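Long-range contacts in vanadium-dependent haloperoxidase (Zobellia galactanivorans, PDB 4CIT), which probably oxidises iodide with hydrogen peroxide, as a vanadium-dependent haloperoxidase: residues 63-74 against 311-322; 288-296 against 368-379. One frame throughout, in Å; residues are numbered along the deposited sequence. Where two conformers were deposited one is given.

Contact 1. Residues 63-74 against 311-322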
loop_
_atom_site.group_PDB
_atom_site.type_symbol
_atom_site.label_atom_id
_atom_site.label_comp_id
_atom_site.label_asym_id
_atom_site.label_seq_id
_atom_site.Cartn_x
_atom_site.Cartn_y
_atom_site.Cartn_z
ATOM N N SER A 63 2.091 3.959 2.136
ATOM C CA SER A 63 2.530 2.586 2.364
ATOM C C SER A 63 3.374 2.449 3.623
ATOM O O SER A 63 3.336 1.469 4.357
ATOM C CB SER A 63 3.263 2.001 1.154
ATOM O OG SER A 63 4.484 2.679 0.934
ATOM N N ARG A 64 4.065 3.527 3.938
ATOM C CA ARG A 64 4.925 3.568 5.115
ATOM C C ARG A 64 4.015 3.668 6.395
ATOM O O ARG A 64 4.245 3.063 7.432
ATOM C CB ARG A 64 5.862 4.760 4.996
ATOM C CG ARG A 64 6.764 5.008 6.191
ATOM C CD ARG A 64 7.803 6.140 5.939
ATOM N NE ARG A 64 8.654 6.317 7.098
ATOM C CZ ARG A 64 8.456 7.066 8.146
ATOM N NH1 ARG A 64 7.356 7.813 8.278
ATOM N NH2 ARG A 64 9.377 7.075 9.064
ATOM N N ILE A 65 2.961 4.460 6.296
ATOM C CA ILE A 65 1.931 4.641 7.373
ATOM C C ILE A 65 1.223 3.326 7.732
ATOM O O ILE A 65 0.978 3.059 8.882
ATOM C CB ILE A 65 0.936 5.724 6.947
ATOM C CG1 ILE A 65 1.692 7.077 6.876
ATOM C CG2 ILE A 65 -0.170 5.838 7.997
ATOM C CD1 ILE A 65 0.882 8.198 6.264
ATOM N N PHE A 66 0.926 2.465 6.747
ATOM C CA PHE A 66 0.326 1.163 6.999
ATOM C C PHE A 66 1.304 0.164 7.604
ATOM O O PHE A 66 0.916 -0.572 8.482
ATOM C CB PHE A 66 -0.245 0.560 5.707
ATOM C CG PHE A 66 -1.499 1.219 5.264
ATOM C CD1 PHE A 66 -2.583 1.288 6.087
ATOM C CD2 PHE A 66 -1.610 1.687 3.976
ATOM C CE1 PHE A 66 -3.749 1.879 5.651
ATOM C CE2 PHE A 66 -2.743 2.327 3.534
ATOM C CZ PHE A 66 -3.827 2.425 4.384
ATOM N N ALA A 67 2.564 0.165 7.178
ATOM C CA ALA A 67 3.474 -0.888 7.565
ATOM C C ALA A 67 3.975 -0.908 8.990
ATOM O O ALA A 67 3.901 -1.942 9.648
ATOM C CB ALA A 67 4.686 -0.914 6.656
ATOM N N TYR A 68 4.472 0.226 9.474
ATOM C CA TYR A 68 5.065 0.276 10.778
ATOM C C TYR A 68 4.098 -0.099 11.942
ATOM O O TYR A 68 4.480 -0.847 12.843
ATOM C CB TYR A 68 5.720 1.610 11.082
ATOM C CG TYR A 68 7.070 1.724 10.412
ATOM C CD1 TYR A 68 8.188 0.985 10.877
ATOM C CD2 TYR A 68 7.245 2.586 9.382
ATOM C CE1 TYR A 68 9.455 1.121 10.281
ATOM C CE2 TYR A 68 8.488 2.706 8.732
ATOM C CZ TYR A 68 9.592 2.001 9.194
ATOM O OH TYR A 68 10.794 2.165 8.599
ATOM N N PRO A 69 2.882 0.422 11.951
ATOM C CA PRO A 69 1.991 0.053 13.030
ATOM C C PRO A 69 1.610 -1.443 13.008
ATOM O O PRO A 69 1.487 -2.069 14.059
ATOM C CB PRO A 69 0.793 0.933 12.785
ATOM C CG PRO A 69 1.347 2.142 12.049
ATOM C CD PRO A 69 2.263 1.471 11.083
ATOM N N ASN A 70 1.454 -2.038 11.833
ATOM C CA ASN A 70 1.274 -3.467 11.783
ATOM C C ASN A 70 2.441 -4.228 12.302
ATOM O O ASN A 70 2.253 -5.237 13.040
ATOM C CB ASN A 70 0.908 -3.925 10.357
ATOM C CG ASN A 70 -0.467 -3.483 9.970
ATOM O OD1 ASN A 70 -1.421 -3.474 10.821
ATOM N ND2 ASN A 70 -0.670 -3.303 8.661
ATOM N N VAL A 71 3.689 -3.836 11.983
ATOM C CA VAL A 71 4.853 -4.544 12.493
ATOM C C VAL A 71 4.845 -4.523 14.001
ATOM O O VAL A 71 5.166 -5.566 14.635
ATOM C CB VAL A 71 6.195 -3.983 11.885
ATOM C CG1 VAL A 71 7.430 -4.505 12.560
ATOM C CG2 VAL A 71 6.241 -4.287 10.403
ATOM N N ALA A 72 4.583 -3.339 14.600
ATOM C CA ALA A 72 4.501 -3.267 16.063
ATOM C C ALA A 72 3.499 -4.237 16.718
ATOM O O ALA A 72 3.833 -4.989 17.651
ATOM C CB ALA A 72 4.243 -1.815 16.534
ATOM N N ALA A 73 2.280 -4.251 16.184
ATOM C CA ALA A 73 1.286 -5.197 16.663
ATOM C C ALA A 73 1.651 -6.626 16.444
ATOM O O ALA A 73 1.515 -7.484 17.354
ATOM C CB ALA A 73 0.003 -4.904 15.966
ATOM N N TYR A 74 2.171 -6.932 15.255
ATOM C CA TYR A 74 2.604 -8.285 14.945
ATOM C C TYR A 74 3.685 -8.741 15.865
ATOM O O TYR A 74 3.665 -9.874 16.402
ATOM C CB TYR A 74 3.110 -8.390 13.464
ATOM C CG TYR A 74 3.619 -9.796 13.182
ATOM C CD1 TYR A 74 2.730 -10.810 12.920
ATOM C CD2 TYR A 74 4.999 -10.090 13.307
ATOM C CE1 TYR A 74 3.140 -12.115 12.847
ATOM C CE2 TYR A 74 5.441 -11.406 13.180
ATOM C CZ TYR A 74 4.501 -12.382 12.829
ATOM O OH TYR A 74 4.918 -13.689 12.674
ATOM N N LEU A 311 -3.559 -10.231 11.662
ATOM C CA LEU A 311 -2.329 -9.443 11.741
ATOM C C LEU A 311 -1.191 -9.915 10.965
ATOM O O LEU A 311 -0.507 -9.162 10.316
ATOM C CB LEU A 311 -1.979 -9.262 13.200
ATOM C CG LEU A 311 -1.077 -8.188 13.620
ATOM C CD1 LEU A 311 -1.346 -6.835 12.930
ATOM C CD2 LEU A 311 -1.190 -8.114 15.154
ATOM N N PHE A 312 -0.968 -11.230 10.954
ATOM C CA PHE A 312 -0.052 -11.860 10.074
ATOM C C PHE A 312 -0.286 -11.459 8.625
ATOM O O PHE A 312 0.653 -11.043 7.948
ATOM C CB PHE A 312 -0.219 -13.345 10.268
ATOM C CG PHE A 312 0.395 -14.211 9.234
ATOM C CD1 PHE A 312 1.714 -14.487 9.231
ATOM C CD2 PHE A 312 -0.419 -14.875 8.334
ATOM C CE1 PHE A 312 2.263 -15.349 8.268
ATOM C CE2 PHE A 312 0.099 -15.777 7.437
ATOM C CZ PHE A 312 1.436 -15.983 7.355
ATOM N N ALA A 313 -1.479 -11.568 8.168
ATOM C CA ALA A 313 -1.751 -11.264 6.824
ATOM C C ALA A 313 -1.515 -9.757 6.474
ATOM O O ALA A 313 -0.881 -9.383 5.426
ATOM C CB ALA A 313 -3.143 -11.661 6.463
ATOM N N TYR A 314 -2.033 -8.882 7.358
ATOM C CA TYR A 314 -1.864 -7.461 7.123
ATOM C C TYR A 314 -0.394 -7.039 7.166
ATOM O O TYR A 314 0.047 -6.152 6.437
ATOM C CB TYR A 314 -2.638 -6.594 8.118
ATOM C CG TYR A 314 -4.095 -6.753 8.150
ATOM C CD1 TYR A 314 -4.771 -7.490 7.230
ATOM C CD2 TYR A 314 -4.836 -6.083 9.089
ATOM C CE1 TYR A 314 -6.171 -7.578 7.271
ATOM C CE2 TYR A 314 -6.231 -6.128 9.129
ATOM C CZ TYR A 314 -6.885 -6.934 8.218
ATOM O OH TYR A 314 -8.262 -7.111 8.292
ATOM N N THR A 315 0.393 -7.666 8.037
ATOM C CA THR A 315 1.776 -7.351 8.145
ATOM C C THR A 315 2.576 -7.788 6.996
ATOM O O THR A 315 3.360 -6.988 6.418
ATOM C CB THR A 315 2.323 -7.907 9.477
ATOM O OG1 THR A 315 1.518 -7.352 10.543
ATOM C CG2 THR A 315 3.738 -7.419 9.672
ATOM N N LYS A 316 2.360 -9.026 6.550
ATOM C CA LYS A 316 3.106 -9.497 5.395
ATOM C C LYS A 316 2.728 -8.624 4.135
ATOM O O LYS A 316 3.640 -8.250 3.372
ATOM C CB LYS A 316 2.883 -10.988 5.187
ATOM C CG LYS A 316 3.925 -11.629 4.311
ATOM C CD LYS A 316 3.712 -13.125 4.061
ATOM C CE LYS A 316 3.700 -14.003 5.259
ATOM N NZ LYS A 316 3.888 -15.468 4.918
ATOM N N ALA A 317 1.481 -8.295 3.987
ATOM C CA ALA A 317 0.988 -7.474 2.835
ATOM C C ALA A 317 1.519 -6.047 2.857
ATOM O O ALA A 317 2.043 -5.522 1.825
ATOM C CB ALA A 317 -0.508 -7.493 2.692
ATOM N N SER A 318 1.473 -5.425 4.045
ATOM C CA SER A 318 1.875 -4.043 4.151
ATOM C C SER A 318 3.392 -3.910 4.002
ATOM O O SER A 318 3.848 -2.932 3.401
ATOM C CB SER A 318 1.297 -3.351 5.363
ATOM O OG SER A 318 1.799 -3.927 6.549
ATOM N N VAL A 319 4.175 -4.802 4.595
ATOM C CA VAL A 319 5.607 -4.787 4.372
ATOM C C VAL A 319 6.006 -4.972 2.898
ATOM O O VAL A 319 6.780 -4.203 2.328
ATOM C CB VAL A 319 6.295 -5.801 5.272
ATOM C CG1 VAL A 319 7.720 -5.967 4.882
ATOM C CG2 VAL A 319 6.157 -5.341 6.738
ATOM N N ALA A 320 5.373 -5.929 2.231
ATOM C CA ALA A 320 5.598 -6.096 0.821
ATOM C C ALA A 320 5.231 -4.826 0.028
ATOM O O ALA A 320 6.015 -4.471 -0.896
ATOM C CB ALA A 320 4.884 -7.313 0.295
ATOM N N MET A 321 4.068 -4.219 0.274
ATOM C CA MET A 321 3.685 -3.058 -0.476
ATOM C C MET A 321 4.645 -1.877 -0.272
ATOM O O MET A 321 4.838 -1.071 -1.201
ATOM C CB MET A 321 2.263 -2.664 -0.175
ATOM C CG MET A 321 1.256 -3.614 -0.787
ATOM S SD MET A 321 -0.473 -3.018 -0.610
ATOM C CE MET A 321 -0.890 -3.495 0.976
ATOM N N ALA A 322 5.149 -1.710 0.947
ATOM C CA ALA A 322 6.027 -0.568 1.251
ATOM C C ALA A 322 7.299 -0.817 0.423
ATOM O O ALA A 322 7.782 0.143 -0.273
ATOM C CB ALA A 322 6.347 -0.492 2.709
HETATM O O HOH W 1 7.392 2.575 0.953
HETATM O O HOH W 2 2.179 -0.737 3.132
#

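Contact 2. Residues 288-296 against 368-379. With VO4 (vanadate ion), chain D; VO4 (vanadate ion), chain C.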
loop_
_atom_site.group_PDB
_atom_site.type_symbol
_atom_site.label_atom_id
_atom_site.label_comp_id
_atom_site.label_asym_id
_atom_site.label_seq_id
_atom_site.Cartn_x
_atom_site.Cartn_y
_atom_site.Cartn_z
ATOM N N PRO A 288 -3.573 3.311 -4.003
ATOM C CA PRO A 288 -3.561 1.902 -4.316
ATOM C C PRO A 288 -3.156 0.997 -3.167
ATOM O O PRO A 288 -3.698 -0.129 -3.043
ATOM C CB PRO A 288 -2.508 1.801 -5.458
ATOM C CG PRO A 288 -2.644 3.105 -6.133
ATOM C CD PRO A 288 -2.812 4.109 -5.005
ATOM N N GLY A 289 -2.211 1.414 -2.340
ATOM C CA GLY A 289 -1.847 0.623 -1.147
ATOM C C GLY A 289 -2.994 0.417 -0.172
ATOM O O GLY A 289 -3.221 -0.684 0.370
ATOM N N ALA A 290 -3.755 1.498 0.026
ATOM C CA ALA A 290 -4.973 1.451 0.863
ATOM C C ALA A 290 -6.022 0.538 0.299
ATOM O O ALA A 290 -6.691 -0.213 1.035
ATOM C CB ALA A 290 -5.544 2.860 1.102
ATOM N N HIS A 291 -6.171 0.515 -1.051
ATOM C CA HIS A 291 -7.153 -0.344 -1.640
ATOM C C HIS A 291 -6.788 -1.819 -1.371
ATOM O O HIS A 291 -7.689 -2.619 -1.003
ATOM C CB HIS A 291 -7.197 -0.051 -3.112
ATOM C CG HIS A 291 -8.310 -0.715 -3.863
ATOM N ND1 HIS A 291 -8.797 -0.191 -5.044
ATOM C CD2 HIS A 291 -9.053 -1.815 -3.613
ATOM C CE1 HIS A 291 -9.826 -0.910 -5.455
ATOM N NE2 HIS A 291 -9.935 -1.965 -4.667
ATOM N N TRP A 292 -5.508 -2.153 -1.491
ATOM C CA TRP A 292 -5.078 -3.532 -1.226
ATOM C C TRP A 292 -5.149 -3.905 0.249
ATOM O O TRP A 292 -5.386 -5.039 0.554
ATOM C CB TRP A 292 -3.717 -3.829 -1.877
ATOM C CG TRP A 292 -3.895 -4.087 -3.352
ATOM C CD1 TRP A 292 -3.767 -3.161 -4.371
ATOM C CD2 TRP A 292 -4.294 -5.304 -3.966
ATOM N NE1 TRP A 292 -4.044 -3.756 -5.592
ATOM C CE2 TRP A 292 -4.408 -5.066 -5.348
ATOM C CE3 TRP A 292 -4.613 -6.562 -3.472
ATOM C CZ2 TRP A 292 -4.762 -6.079 -6.244
ATOM C CZ3 TRP A 292 -4.917 -7.580 -4.354
ATOM C CH2 TRP A 292 -5.025 -7.313 -5.731
ATOM N N MET A 293 -4.952 -2.951 1.134
ATOM C CA MET A 293 -5.222 -3.141 2.527
ATOM C C MET A 293 -6.682 -3.473 2.760
ATOM O O MET A 293 -7.019 -4.349 3.562
ATOM C CB MET A 293 -4.748 -1.976 3.419
ATOM C CG MET A 293 -3.283 -1.814 3.454
ATOM S SD MET A 293 -2.358 -3.186 4.241
ATOM C CE MET A 293 -3.034 -3.061 5.836
ATOM N N GLY A 294 -7.578 -2.835 2.015
ATOM C CA GLY A 294 -8.925 -3.116 2.053
ATOM C C GLY A 294 -9.287 -4.527 1.554
ATOM O O GLY A 294 -10.141 -5.229 2.179
ATOM N N ILE A 295 -8.620 -4.976 0.472
ATOM C CA ILE A 295 -8.800 -6.345 -0.018
ATOM C C ILE A 295 -8.249 -7.359 0.978
ATOM O O ILE A 295 -8.934 -8.396 1.184
ATOM C CB ILE A 295 -8.134 -6.518 -1.404
ATOM C CG1 ILE A 295 -8.855 -5.578 -2.381
ATOM C CG2 ILE A 295 -8.074 -7.956 -1.875
ATOM C CD1 ILE A 295 -8.262 -5.483 -3.727
ATOM N N ALA A 296 -7.156 -7.019 1.653
ATOM C CA ALA A 296 -6.659 -7.921 2.696
ATOM C C ALA A 296 -7.671 -8.101 3.820
ATOM O O ALA A 296 -7.871 -9.196 4.320
ATOM C CB ALA A 296 -5.389 -7.419 3.241
ATOM N N HIS A 368 0.439 1.267 -9.718
ATOM C CA HIS A 368 -0.649 0.366 -9.582
ATOM C C HIS A 368 -0.239 -1.045 -9.912
ATOM O O HIS A 368 -0.645 -2.034 -9.249
ATOM C CB HIS A 368 -1.815 0.741 -10.502
ATOM C CG HIS A 368 -2.627 1.874 -10.031
ATOM N ND1 HIS A 368 -2.150 3.166 -10.005
ATOM C CD2 HIS A 368 -3.941 1.936 -9.662
ATOM C CE1 HIS A 368 -3.109 3.955 -9.527
ATOM N NE2 HIS A 368 -4.210 3.243 -9.382
ATOM N N SER A 369 0.513 -1.192 -11.011
ATOM C CA SER A 369 0.958 -2.492 -11.475
ATOM C C SER A 369 1.928 -3.202 -10.540
ATOM O O SER A 369 1.703 -4.402 -10.189
ATOM C CB SER A 369 1.554 -2.465 -12.878
ATOM O OG SER A 369 0.559 -1.918 -13.742
ATOM N N VAL A 370 2.908 -2.444 -10.040
ATOM C CA VAL A 370 3.889 -3.003 -9.158
ATOM C C VAL A 370 3.232 -3.385 -7.805
ATOM O O VAL A 370 3.497 -4.473 -7.261
ATOM C CB VAL A 370 5.130 -2.093 -8.990
ATOM C CG1 VAL A 370 6.096 -2.727 -7.992
ATOM C CG2 VAL A 370 5.928 -1.809 -10.292
ATOM N N VAL A 371 2.463 -2.463 -7.205
ATOM C CA VAL A 371 1.910 -2.646 -5.860
ATOM C C VAL A 371 0.888 -3.733 -5.890
ATOM O O VAL A 371 0.898 -4.605 -5.053
ATOM C CB VAL A 371 1.370 -1.343 -5.248
ATOM C CG1 VAL A 371 0.831 -1.527 -3.845
ATOM C CG2 VAL A 371 2.505 -0.301 -5.256
ATOM N N SER A 372 0.074 -3.812 -6.949
ATOM C CA SER A 372 -0.912 -4.898 -7.087
ATOM C C SER A 372 -0.273 -6.215 -7.310
ATOM O O SER A 372 -0.742 -7.234 -6.788
ATOM C CB SER A 372 -1.833 -4.619 -8.290
ATOM O OG SER A 372 -2.520 -3.440 -7.965
ATOM N N GLY A 373 0.805 -6.242 -8.088
ATOM C CA GLY A 373 1.579 -7.449 -8.295
ATOM C C GLY A 373 2.097 -8.037 -6.993
ATOM O O GLY A 373 1.978 -9.236 -6.703
ATOM N N ALA A 374 2.687 -7.194 -6.213
ATOM C CA ALA A 374 3.239 -7.603 -4.924
ATOM C C ALA A 374 2.135 -8.022 -3.966
ATOM O O ALA A 374 2.287 -9.089 -3.260
ATOM C CB ALA A 374 4.074 -6.499 -4.331
ATOM N N ALA A 375 1.136 -7.176 -3.810
ATOM C CA ALA A 375 0.083 -7.477 -2.872
ATOM C C ALA A 375 -0.625 -8.810 -3.244
ATOM O O ALA A 375 -1.021 -9.587 -2.364
ATOM C CB ALA A 375 -0.887 -6.333 -2.801
ATOM N N SER A 376 -0.945 -8.989 -4.510
ATOM C CA SER A 376 -1.525 -10.206 -5.033
ATOM C C SER A 376 -0.767 -11.512 -4.675
ATOM O O SER A 376 -1.343 -12.586 -4.295
ATOM C CB SER A 376 -1.528 -10.123 -6.534
ATOM O OG SER A 376 -2.354 -11.155 -7.047
ATOM N N VAL A 377 0.522 -11.448 -4.851
ATOM C CA VAL A 377 1.403 -12.569 -4.495
ATOM C C VAL A 377 1.319 -12.908 -3.026
ATOM O O VAL A 377 1.157 -14.055 -2.627
ATOM C CB VAL A 377 2.854 -12.318 -4.937
ATOM C CG1 VAL A 377 3.792 -13.283 -4.269
ATOM C CG2 VAL A 377 2.940 -12.452 -6.452
ATOM N N VAL A 378 1.417 -11.892 -2.176
ATOM C CA VAL A 378 1.300 -12.106 -0.730
ATOM C C VAL A 378 -0.044 -12.661 -0.337
ATOM O O VAL A 378 -0.088 -13.675 0.378
ATOM C CB VAL A 378 1.589 -10.795 0.087
ATOM C CG1 VAL A 378 1.355 -11.049 1.572
ATOM C CG2 VAL A 378 3.010 -10.388 -0.167
ATOM N N LEU A 379 -1.142 -12.096 -0.849
ATOM C CA LEU A 379 -2.459 -12.567 -0.442
ATOM C C LEU A 379 -2.740 -13.958 -0.994
ATOM O O LEU A 379 -3.435 -14.764 -0.357
ATOM C CB LEU A 379 -3.562 -11.557 -0.872
ATOM C CG LEU A 379 -3.419 -10.220 -0.105
ATOM C CD1 LEU A 379 -4.469 -9.242 -0.641
ATOM C CD2 LEU A 379 -3.540 -10.280 1.391
HETATM O O2 VO4 D . -0.236 3.338 -12.290
HETATM O O1 VO4 C . 0.181 5.231 -10.057
#

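Contact 1. Residues 63-74 against 311-322
The ring of Y74 lies aslant at the start of 311-322, met obliquely by T315 OG1, L311 O and the backbone of F312, with CD1 4.1 Å from F312 CA. The second flat group, the amide of N70, enters as a knob among L311, Y314, T315 and S318. Its ND2 makes a weak but fairly straight bond to S318 OG (3.3 Å, 165°), while OD1 rests against L311 CD1. S318 OG in turn donates to Y314 O, so the hydroxyl is engaged on two sides. Smaller side chains let the axes approach to 8.2 Å at a roughly antiparallel 143°: A67 faces S318, and one water links S63 O to S318 O. T315 OG1 stands anti to the carbonyl carbon (chi1 -56°), donating to L311 O and packing 3.5 Å from Y74 CB; CG2 lies between Y74 CB and V71 CG2. Replacing T315 by an alanine takes the hydroxyl from L311 O, leaving it the backbone N-H, and would probably open a gap beside V71 and Y74. This is a close helix pair of the all-helical core: helix 108-123 packs on N70 and A72, helix 38-55 on F66 and Y314, and helix 288-302 on F66, Y314 and M321.

Contact 2. Residues 288-296 against 368-379
W292 reaches across to 368-379 and shows how one large side chain can carry much of an interface. Its CB begins the contact 3.9 Å from A375 CB. With CG set anti to the carbonyl carbon (chi1 -78°), the indole is laid among S372, A375, S376 and L379 as a knob into a hole. CG, CD2 and CE3 lie against A375 CB on one ring face, shared with S372 CA; I295 CD1 lies over the other. On the benzo side CE3 and CZ3 reach L379 CD1 at the ring edge, and CZ2 lies beside S372 CB. On the pyrrole side W292 NE1 donates to S372 OG at 2.8 Å, a bent bond (130°) whose acceptor stands 35° out of the ring plane; CD1 and CE2 also look to that oxygen. S372 OG in turn donates to H368 O, one turn back. P288 CG sits over the face of the H368 imidazole in a CH-pi contact, 3.6 Å from the ring centroid. The single N-H of H368 ND1 is divided between two vanadate ions in bent bonds, 3.0 Å to O2 (chain D) and 3.1 Å to O1 (chain C), while NE2 bonds to W266 O and D267 O. S366 and R418 also bind vanadate. The chemistry thus runs from an apolar end at L379 to an anion site at H368; S372 stands in the second shell with W292 behind it, and the pair is likely to steady the H368 backbone.

Overall arrangement
Contacts 1 and 2, their centres 12 Å apart, form one continuous core. Helices 288-302 and 307-335 follow each other in the chain; 288-302 supplies a segment to contact 2 and 307-335 one to contact 1. The junction is apolar: M321 SD lies 3.6 Å from W292 CB, F66 CE2 is 3.6 Å from A290 CA, and A320 CB comes equally near V378 CG2. Through M321 and A320, 311-322 touches both segments of contact 2, while F66 brings in 63-74. The bound ions lie unevenly about the two contacts. Contact 2 carries H368 of the vanadate site, whereas in contact 1 the S63 side chain is about 12 Å from a bound vanadate and the Y74 side chain about 7 Å from the sodium ion. Contact 1 therefore lies behind the vanadate-bearing pair.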